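Local coordinates for protein DegQ (PDB 3PV2) that probably degrades misfolded proteins and acts as a chaperone, as an HtrA-family serine protease that assembles into a self-compartmentizing 12-mer, at residues B[417-420]-B[421-425]. Sequence-based numbering, arbitrary orientation.
Sequences PVTD and VKSLQ
D420 and S423 lock the loop 417-420 onto the first turn of helix 421-428. D420 is the N-cap: a chi1 of 64° folds its carboxylate back toward the helix start, where OD1 accepts from S423 N at 2.8 Å, the donor nearly in line with the C-O bond. The hydroxyl of S423 works in the other direction. OG donates to D420 O at 2.7 Å and accepts from T419 N at 2.9 Å, while T419 OG1, though its residue is exposed, adds a weak bond to it. D420 O thus takes two main donors, S423 OG and, through a nearly straight bond of 3.3 Å (165° at the hydrogen), L424 N; S423 N adds a weak third. These bonds make the tight part. On the solvent side the contact is loose: of the K422 side chain, CB comes nearest, 3.9 Å from D420 OD1, before the bent chain leads off. Q425 NE2 is hydrogen-bonded to E378 OE1 of a second subunit. The buried side is apolar, with V418 CG2 lying 4.1 Å from L424 CD1. Both residues pack on V388 of strand 384-393 and A413 of strand 409-413, and L424 also reaches L372 of strand 370-378, seating the helix of the second PDZ domain against its sheet.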
ATOM      1  N   PRO B 417     -34.819 -46.312 -27.709  1.00 34.26           N
ATOM      2  CA  PRO B 417     -33.803 -46.469 -26.675  1.00 33.96           C
ATOM      3  C   PRO B 417     -32.460 -46.764 -27.274  1.00 33.83           C
ATOM      4  O   PRO B 417     -32.344 -47.401 -28.276  1.00 34.26           O
ATOM      5  CB  PRO B 417     -34.299 -47.640 -25.802  1.00 35.22           C
ATOM      6  CG  PRO B 417     -35.170 -48.461 -26.744  1.00 39.48           C
ATOM      7  CD  PRO B 417     -35.792 -47.424 -27.724  1.00 36.68           C
ATOM      8  N   VAL B 418     -31.436 -46.300 -26.566  1.00 33.35           N
ATOM      9  CA  VAL B 418     -30.027 -46.487 -26.871  1.00 33.26           C
ATOM     10  C   VAL B 418     -29.384 -47.214 -25.813  1.00 33.71           C
ATOM     11  O   VAL B 418     -29.471 -46.785 -24.654  1.00 33.94           O
ATOM     12  CB  VAL B 418     -29.414 -45.091 -26.892  1.00 32.56           C
ATOM     13  CG1 VAL B 418     -28.000 -45.143 -26.737  1.00 32.50           C
ATOM     14  CG2 VAL B 418     -29.865 -44.410 -28.217  1.00 32.41           C
ATOM     15  N   THR B 419     -28.716 -48.326 -26.136  1.00 35.61           N
ATOM     16  CA  THR B 419     -28.031 -49.099 -25.154  1.00 37.49           C
ATOM     17  C   THR B 419     -26.513 -48.984 -25.255  1.00 37.71           C
ATOM     18  O   THR B 419     -25.851 -48.651 -24.311  1.00 40.15           O
ATOM     19  CB  THR B 419     -28.416 -50.572 -25.299  1.00 40.14           C
ATOM     20  OG1 THR B 419     -28.315 -50.945 -26.678  1.00 45.90           O
ATOM     21  CG2 THR B 419     -29.900 -50.756 -24.852  1.00 39.86           C
ATOM     22  N   ASP B 420     -25.947 -49.290 -26.382  1.00 37.54           N
ATOM     23  CA  ASP B 420     -24.513 -49.191 -26.516  1.00 36.50           C
ATOM     24  C   ASP B 420     -24.171 -48.259 -27.669  1.00 34.53           C
ATOM     25  O   ASP B 420     -25.078 -47.711 -28.308  1.00 34.05           O
ATOM     26  CB  ASP B 420     -23.933 -50.594 -26.646  1.00 39.56           C
ATOM     27  CG  ASP B 420     -24.378 -51.312 -27.879  1.00 43.60           C
ATOM     28  OD1 ASP B 420     -25.006 -50.707 -28.763  1.00 46.96           O
ATOM     29  OD2 ASP B 420     -24.084 -52.510 -27.972  1.00 54.60           O
ATOM     30  N   VAL B 421     -22.890 -47.996 -27.875  1.00 34.50           N
ATOM     31  CA  VAL B 421     -22.470 -47.017 -28.825  1.00 34.10           C
ATOM     32  C   VAL B 421     -22.965 -47.520 -30.184  1.00 34.54           C
ATOM     33  O   VAL B 421     -23.565 -46.768 -30.940  1.00 34.14           O
ATOM     34  CB  VAL B 421     -20.922 -46.765 -28.729  1.00 34.32           C
ATOM     35  CG1 VAL B 421     -20.364 -45.911 -29.917  1.00 34.18           C
ATOM     36  CG2 VAL B 421     -20.566 -46.108 -27.331  1.00 33.95           C
ATOM     37  N   LYS B 422     -22.755 -48.786 -30.502  1.00 35.83           N
ATOM     38  CA  LYS B 422     -23.239 -49.303 -31.774  1.00 39.00           C
ATOM     39  C   LYS B 422     -24.740 -49.067 -32.021  1.00 37.52           C
ATOM     40  O   LYS B 422     -25.077 -48.781 -33.171  1.00 37.77           O
ATOM     41  CB  LYS B 422     -22.827 -50.783 -31.959  1.00 43.69           C
ATOM     42  CG  LYS B 422     -23.563 -51.580 -33.100  1.00 52.57           C
ATOM     43  CD  LYS B 422     -22.979 -51.427 -34.532  1.00 60.98           C
ATOM     44  CE  LYS B 422     -23.527 -52.534 -35.495  1.00 65.81           C
ATOM     45  NZ  LYS B 422     -23.166 -52.294 -36.942  1.00 69.51           N
ATOM     46  N   SER B 423     -25.612 -49.158 -30.981  1.00 35.50           N
ATOM     47  CA  SER B 423     -27.034 -48.980 -31.212  1.00 35.52           C
ATOM     48  C   SER B 423     -27.282 -47.543 -31.640  1.00 34.51           C
ATOM     49  O   SER B 423     -28.124 -47.287 -32.499  1.00 34.62           O
ATOM     50  CB  SER B 423     -27.948 -49.258 -29.972  1.00 35.72           C
ATOM     51  OG  SER B 423     -27.563 -48.510 -28.770  1.00 35.55           O
ATOM     52  N   LEU B 424     -26.588 -46.593 -31.001  1.00 33.78           N
ATOM     53  CA  LEU B 424     -26.708 -45.205 -31.386  1.00 33.13           C
ATOM     54  C   LEU B 424     -26.203 -44.918 -32.822  1.00 33.39           C
ATOM     55  O   LEU B 424     -26.794 -44.120 -33.568  1.00 33.24           O
ATOM     56  CB  LEU B 424     -25.909 -44.371 -30.417  1.00 32.58           C
ATOM     57  CG  LEU B 424     -25.969 -42.884 -30.745  1.00 32.07           C
ATOM     58  CD1 LEU B 424     -27.418 -42.259 -30.738  1.00 31.86           C
ATOM     59  CD2 LEU B 424     -24.937 -42.096 -29.825  1.00 31.77           C
ATOM     60  N   GLN B 425     -25.081 -45.536 -33.194  1.00 33.89           N
ATOM     61  CA  GLN B 425     -24.536 -45.365 -34.536  1.00 34.31           C
ATOM     62  C   GLN B 425     -25.488 -45.943 -35.592  1.00 34.99           C
ATOM     63  O   GLN B 425     -25.657 -45.396 -36.650  1.00 35.15           O
ATOM     64  CB  GLN B 425     -23.170 -46.069 -34.655  1.00 34.94           C
ATOM     65  CG  GLN B 425     -22.030 -45.280 -33.992  1.00 34.46           C
ATOM     66  CD  GLN B 425     -20.728 -46.105 -33.735  1.00 35.72           C
ATOM     67  OE1 GLN B 425     -20.755 -47.322 -33.609  1.00 35.86           O
ATOM     68  NE2 GLN B 425     -19.630 -45.392 -33.563  1.00 35.98           N
TER